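Long-range contact in Arf-GAP with coiled-coil, ANK repeat and PH domain-containing protein 2 (Homo sapiens, PDB 6IF3), which acts as a GTPase-activating protein for the small GTPase ARF6 and, through its ankyrin repeats, interacts with RAB35: residues Val87-Lys99 with Ile157-Lys171. Numbering follows the deposited sequence.
Sequences VLGHTGQVCLFLK and IFRDFSQMASNNPEK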
loop_
_atom_site.group_PDB
_atom_site.type_symbol
_atom_site.label_atom_id
_atom_site.label_comp_id
_atom_site.label_asym_id
_atom_site.label_seq_id
_atom_site.Cartn_x
_atom_site.Cartn_y
_atom_site.Cartn_z
ATOM N N VAL A 87 -0.941 -10.347 -12.897
ATOM C CA VAL A 87 0.057 -10.645 -13.917
ATOM C C VAL A 87 -0.098 -9.748 -15.154
ATOM O O VAL A 87 0.893 -9.228 -15.663
ATOM C CB VAL A 87 -0.033 -12.118 -14.329
ATOM C CG1 VAL A 87 0.829 -12.393 -15.560
ATOM C CG2 VAL A 87 0.416 -13.002 -13.135
ATOM N N LEU A 88 -1.342 -9.504 -15.585
ATOM C CA LEU A 88 -1.549 -8.712 -16.809
ATOM C C LEU A 88 -1.515 -7.192 -16.566
ATOM O O LEU A 88 -1.517 -6.416 -17.523
ATOM C CB LEU A 88 -2.864 -9.103 -17.463
ATOM C CG LEU A 88 -2.866 -10.559 -17.936
ATOM C CD1 LEU A 88 -4.223 -10.881 -18.504
ATOM C CD2 LEU A 88 -1.806 -10.819 -19.001
ATOM N N GLY A 89 -1.456 -6.767 -15.297
ATOM C CA GLY A 89 -1.374 -5.338 -14.971
ATOM C C GLY A 89 -2.732 -4.659 -15.053
ATOM O O GLY A 89 -2.826 -3.446 -15.233
ATOM N N HIS A 90 -3.794 -5.454 -14.936
ATOM C CA HIS A 90 -5.163 -4.923 -14.985
ATOM C C HIS A 90 -5.610 -4.324 -13.657
ATOM O O HIS A 90 -6.350 -4.947 -12.855
ATOM C CB HIS A 90 -6.123 -6.025 -15.417
ATOM C CG HIS A 90 -5.900 -6.470 -16.821
ATOM N ND1 HIS A 90 -6.585 -7.527 -17.393
ATOM C CD2 HIS A 90 -5.067 -6.000 -17.784
ATOM C CE1 HIS A 90 -6.194 -7.675 -18.646
ATOM N NE2 HIS A 90 -5.268 -6.769 -18.909
ATOM N N THR A 91 -5.154 -3.096 -13.425
ATOM C CA THR A 91 -5.360 -2.418 -12.150
ATOM C C THR A 91 -6.840 -2.297 -11.762
ATOM O O THR A 91 -7.212 -2.540 -10.604
ATOM C CB THR A 91 -4.738 -1.029 -12.186
ATOM O OG1 THR A 91 -3.365 -1.114 -12.634
ATOM C CG2 THR A 91 -4.755 -0.423 -10.798
ATOM N N GLY A 92 -7.688 -1.978 -12.728
ATOM C CA GLY A 92 -9.110 -1.814 -12.429
ATOM C C GLY A 92 -9.754 -3.129 -11.994
ATOM O O GLY A 92 -10.547 -3.137 -11.044
ATOM N N GLN A 93 -9.416 -4.214 -12.675
ATOM C CA GLN A 93 -9.914 -5.523 -12.277
ATOM C C GLN A 93 -9.390 -5.928 -10.909
ATOM O O GLN A 93 -10.125 -6.530 -10.132
ATOM C CB GLN A 93 -9.559 -6.593 -13.317
ATOM C CG GLN A 93 -10.279 -6.398 -14.644
ATOM C CD GLN A 93 -9.769 -7.356 -15.718
ATOM O OE1 GLN A 93 -8.746 -8.018 -15.543
ATOM N NE2 GLN A 93 -10.492 -7.427 -16.832
ATOM N N VAL A 94 -8.133 -5.603 -10.595
ATOM C CA VAL A 94 -7.592 -5.876 -9.246
ATOM C C VAL A 94 -8.445 -5.141 -8.188
ATOM O O VAL A 94 -8.844 -5.698 -7.166
ATOM C CB VAL A 94 -6.102 -5.453 -9.151
ATOM C CG1 VAL A 94 -5.606 -5.433 -7.683
ATOM C CG2 VAL A 94 -5.245 -6.423 -9.984
ATOM N N CYS A 95 -8.763 -3.879 -8.441
ATOM C CA CYS A 95 -9.546 -3.107 -7.501
ATOM C C CYS A 95 -10.939 -3.728 -7.288
ATOM O O CYS A 95 -11.371 -3.897 -6.156
ATOM C CB CYS A 95 -9.672 -1.664 -7.982
ATOM S SG CYS A 95 -10.411 -0.590 -6.788
ATOM N N LEU A 96 -11.600 -4.086 -8.383
ATOM C CA LEU A 96 -12.919 -4.726 -8.313
ATOM C C LEU A 96 -12.881 -6.022 -7.494
ATOM O O LEU A 96 -13.668 -6.218 -6.575
ATOM C CB LEU A 96 -13.408 -5.001 -9.723
ATOM C CG LEU A 96 -14.681 -5.870 -9.752
ATOM C CD1 LEU A 96 -15.892 -5.125 -9.263
ATOM C CD2 LEU A 96 -14.875 -6.418 -11.171
ATOM N N PHE A 97 -11.925 -6.874 -7.811
ATOM C CA PHE A 97 -11.830 -8.155 -7.116
ATOM C C PHE A 97 -11.541 -7.964 -5.640
ATOM O O PHE A 97 -12.124 -8.661 -4.815
ATOM C CB PHE A 97 -10.760 -9.053 -7.762
ATOM C CG PHE A 97 -11.100 -9.481 -9.157
ATOM C CD1 PHE A 97 -12.431 -9.586 -9.575
ATOM C CD2 PHE A 97 -10.093 -9.769 -10.072
ATOM C CE1 PHE A 97 -12.741 -9.970 -10.886
ATOM C CE2 PHE A 97 -10.379 -10.148 -11.378
ATOM C CZ PHE A 97 -11.697 -10.252 -11.795
ATOM N N LEU A 98 -10.658 -7.029 -5.295
ATOM C CA LEU A 98 -10.372 -6.779 -3.883
ATOM C C LEU A 98 -11.656 -6.317 -3.157
ATOM O O LEU A 98 -11.938 -6.783 -2.049
ATOM C CB LEU A 98 -9.237 -5.754 -3.748
ATOM C CG LEU A 98 -7.869 -6.304 -4.172
ATOM C CD1 LEU A 98 -6.834 -5.170 -4.162
ATOM C CD2 LEU A 98 -7.415 -7.412 -3.203
ATOM N N LYS A 99 -12.444 -5.427 -3.774
ATOM C CA LYS A 99 -13.668 -4.934 -3.145
ATOM C C LYS A 99 -14.742 -6.007 -3.080
ATOM O O LYS A 99 -15.667 -5.919 -2.271
ATOM C CB LYS A 99 -14.202 -3.717 -3.895
ATOM C CG LYS A 99 -13.374 -2.491 -3.611
ATOM C CD LYS A 99 -13.652 -1.361 -4.576
ATOM C CE LYS A 99 -15.086 -0.863 -4.479
ATOM N NZ LYS A 99 -15.483 -0.251 -3.168
ATOM N N ILE A 157 -10.335 2.109 -1.324
ATOM C CA ILE A 157 -9.338 1.829 -2.362
ATOM C C ILE A 157 -9.896 2.216 -3.739
ATOM O O ILE A 157 -9.113 2.403 -4.684
ATOM C CB ILE A 157 -8.851 0.376 -2.343
ATOM C CG1 ILE A 157 -10.004 -0.585 -2.612
ATOM C CG2 ILE A 157 -8.166 0.056 -0.989
ATOM C CD1 ILE A 157 -9.518 -2.014 -2.915
ATOM N N PHE A 158 -11.224 2.333 -3.871
ATOM C CA PHE A 158 -11.743 2.862 -5.137
ATOM C C PHE A 158 -11.253 4.285 -5.358
ATOM O O PHE A 158 -10.878 4.668 -6.477
ATOM C CB PHE A 158 -13.265 2.850 -5.199
ATOM C CG PHE A 158 -13.801 3.606 -6.388
ATOM C CD1 PHE A 158 -13.732 3.054 -7.663
ATOM C CD2 PHE A 158 -14.319 4.898 -6.239
ATOM C CE1 PHE A 158 -14.211 3.777 -8.771
ATOM C CE2 PHE A 158 -14.784 5.620 -7.333
ATOM C CZ PHE A 158 -14.727 5.055 -8.613
ATOM N N ARG A 159 -11.315 5.095 -4.305
ATOM C CA ARG A 159 -10.850 6.464 -4.414
ATOM C C ARG A 159 -9.382 6.483 -4.820
ATOM O O ARG A 159 -8.970 7.280 -5.678
ATOM C CB ARG A 159 -11.028 7.212 -3.088
ATOM C CG ARG A 159 -10.736 8.725 -3.238
ATOM C CD ARG A 159 -10.920 9.437 -1.936
ATOM N NE ARG A 159 -10.901 10.884 -2.099
ATOM C CZ ARG A 159 -11.137 11.737 -1.110
ATOM N NH1 ARG A 159 -11.386 11.254 0.108
ATOM N NH2 ARG A 159 -11.151 13.052 -1.330
ATOM N N ASP A 160 -8.594 5.605 -4.214
ATOM C CA ASP A 160 -7.168 5.496 -4.575
ATOM C C ASP A 160 -6.958 5.002 -6.016
ATOM O O ASP A 160 -5.983 5.422 -6.670
ATOM C CB ASP A 160 -6.456 4.555 -3.620
ATOM C CG ASP A 160 -6.538 5.038 -2.195
ATOM O OD1 ASP A 160 -6.456 6.258 -1.999
ATOM O OD2 ASP A 160 -6.702 4.217 -1.281
ATOM N N PHE A 161 -7.847 4.136 -6.487
ATOM C CA PHE A 161 -7.787 3.620 -7.841
ATOM C C PHE A 161 -8.191 4.708 -8.857
ATOM O O PHE A 161 -7.699 4.718 -10.011
ATOM C CB PHE A 161 -8.709 2.373 -7.998
ATOM C CG PHE A 161 -8.982 2.036 -9.425
ATOM C CD1 PHE A 161 -7.953 1.601 -10.243
ATOM C CD2 PHE A 161 -10.253 2.256 -9.986
ATOM C CE1 PHE A 161 -8.159 1.375 -11.601
ATOM C CE2 PHE A 161 -10.460 2.030 -11.334
ATOM C CZ PHE A 161 -9.419 1.572 -12.131
ATOM N N SER A 162 -9.098 5.602 -8.455
ATOM C CA SER A 162 -9.800 6.462 -9.411
ATOM C C SER A 162 -8.878 7.332 -10.285
ATOM O O SER A 162 -9.270 7.705 -11.381
ATOM C CB SER A 162 -10.837 7.366 -8.698
ATOM O OG SER A 162 -10.254 8.372 -7.869
ATOM N N GLN A 163 -7.655 7.617 -9.843
ATOM C CA GLN A 163 -6.759 8.406 -10.697
ATOM C C GLN A 163 -5.569 7.600 -11.209
ATOM O O GLN A 163 -4.676 8.161 -11.857
ATOM C CB GLN A 163 -6.263 9.657 -9.961
ATOM C CG GLN A 163 -7.357 10.635 -9.578
ATOM C CD GLN A 163 -7.992 11.403 -10.747
ATOM O OE1 GLN A 163 -7.827 11.068 -11.916
ATOM N NE2 GLN A 163 -8.732 12.446 -10.413
ATOM N N MET A 164 -5.575 6.295 -10.941
ATOM C CA MET A 164 -4.607 5.354 -11.532
ATOM C C MET A 164 -5.018 4.928 -12.949
ATOM O O MET A 164 -6.204 4.917 -13.283
ATOM C CB MET A 164 -4.477 4.090 -10.703
ATOM C CG MET A 164 -4.163 4.263 -9.245
ATOM S SD MET A 164 -4.184 2.597 -8.534
ATOM C CE MET A 164 -3.647 2.958 -6.855
ATOM N N ALA A 165 -4.045 4.525 -13.761
ATOM C CA ALA A 165 -4.354 3.919 -15.055
ATOM C C ALA A 165 -5.075 2.587 -14.845
ATOM O O ALA A 165 -4.702 1.801 -13.971
ATOM C CB ALA A 165 -3.096 3.721 -15.868
ATOM N N SER A 166 -6.105 2.332 -15.650
ATOM C CA SER A 166 -6.921 1.132 -15.476
ATOM C C SER A 166 -6.149 -0.134 -15.883
ATOM O O SER A 166 -6.511 -1.247 -15.491
ATOM C CB SER A 166 -8.221 1.260 -16.285
ATOM O OG SER A 166 -9.168 0.269 -15.921
ATOM N N ASN A 167 -5.077 0.056 -16.653
ATOM C CA ASN A 167 -4.267 -1.034 -17.181
ATOM C C ASN A 167 -2.924 -0.520 -17.701
ATOM O O ASN A 167 -2.680 0.688 -17.732
ATOM C CB ASN A 167 -5.004 -1.755 -18.309
ATOM C CG ASN A 167 -5.208 -0.865 -19.528
ATOM O OD1 ASN A 167 -6.124 -0.044 -19.567
ATOM N ND2 ASN A 167 -4.333 -1.005 -20.518
ATOM N N ASN A 168 -2.056 -1.435 -18.120
ATOM C CA ASN A 168 -0.818 -1.035 -18.773
ATOM C C ASN A 168 -0.717 -1.741 -20.127
ATOM O O ASN A 168 -0.433 -2.946 -20.191
ATOM C CB ASN A 168 0.392 -1.342 -17.879
ATOM C CG ASN A 168 1.732 -1.170 -18.600
ATOM O OD1 ASN A 168 1.836 -0.476 -19.615
ATOM N ND2 ASN A 168 2.769 -1.793 -18.052
ATOM N N PRO A 169 -0.969 -0.989 -21.216
ATOM C CA PRO A 169 -0.971 -1.526 -22.585
ATOM C C PRO A 169 0.412 -1.962 -23.070
ATOM O O PRO A 169 0.508 -2.595 -24.124
ATOM C CB PRO A 169 -1.493 -0.351 -23.422
ATOM C CG PRO A 169 -1.158 0.862 -22.624
ATOM C CD PRO A 169 -1.302 0.448 -21.187
ATOM N N GLU A 170 1.460 -1.629 -22.321
ATOM C CA GLU A 170 2.816 -2.035 -22.686
ATOM C C GLU A 170 3.158 -3.421 -22.123
ATOM O O GLU A 170 4.088 -4.089 -22.584
ATOM C CB GLU A 170 3.824 -1.000 -22.202
ATOM N N LYS A 171 2.387 -3.839 -21.123
ATOM C CA LYS A 171 2.440 -5.193 -20.577
ATOM C C LYS A 171 1.905 -6.196 -21.602
ATOM O O LYS A 171 1.066 -5.846 -22.433
ATOM C CB LYS A 171 1.619 -5.257 -19.282
ATOM C CG LYS A 171 2.283 -5.967 -18.126
ATOM C CD LYS A 171 1.945 -5.278 -16.810
ATOM C CE LYS A 171 2.519 -6.048 -15.642
ATOM N NZ LYS A 171 3.988 -6.264 -15.798
HETATM O O HOH W 1 3.110 -8.732 -14.082
HETATM O O HOH W 2 -2.572 -4.075 -18.328
HETATM O O HOH W 3 -2.314 1.262 -13.015
HETATM O O HOH W 4 -8.445 -3.317 -15.443
HETATM O O HOH W 5 -13.447 1.499 -2.070
#
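Val87 and Leu88 offer their backbone carbonyls to the chain of Lys171, Val87 O meeting CE and Leu88 O meeting CD, in a contact that illustrates how an ankyrin repeat can receive a distant segment: the C-terminal tail packs along the second helix of ANK 2, 91-99, and the turn before it. Water 1 donates to Val87 O and weakly accepts from Lys171 NZ, and water 2 links Leu88 O to Asn168 N. Gly89, with positive phi, closes helix 81-88 in a Schellman motif, and its bare CA lies 3.8 Å from Lys171 CD, while Asn167 CA makes a CA-H...O contact with Gly89 O. His90 takes the N-cap position of helix 91-99. Next to it, Thr91 points CB at the tail; with CG2 anti to the backbone N, that methyl meets the edge of the Phe161 ring and also Met164 SD, and OG1 reaches Ala165 O through water 3. Gly92 supplies the direct tie, its N donating to Ser166 O over 3.1 Å in a nearly straight bond, the donor standing somewhat out of the carbonyl plane; water 4 gives Ser166 O a second donor. Lacking a side chain, Gly92 also lets the Phe161 ring come close, CZ lying 3.4 Å from Gly92 CA. One turn on, Cys95 directs SG toward helix 157-161, which runs antiparallel to helix 91-99. The axes of the two short helical segments approach to 10.2 Å. Cys95 SG sits obliquely to the Phe161 ring, 4.8 Å from its centroid. Leu98 CB then receives Ile157 CD1 at 3.8 Å. Lys99 CG lies against the same Ile157 CD1, the two chains running in opposite senses, and bends further out bring NZ to water 5, which accepts from both Lys99 NZ and Phe158 N.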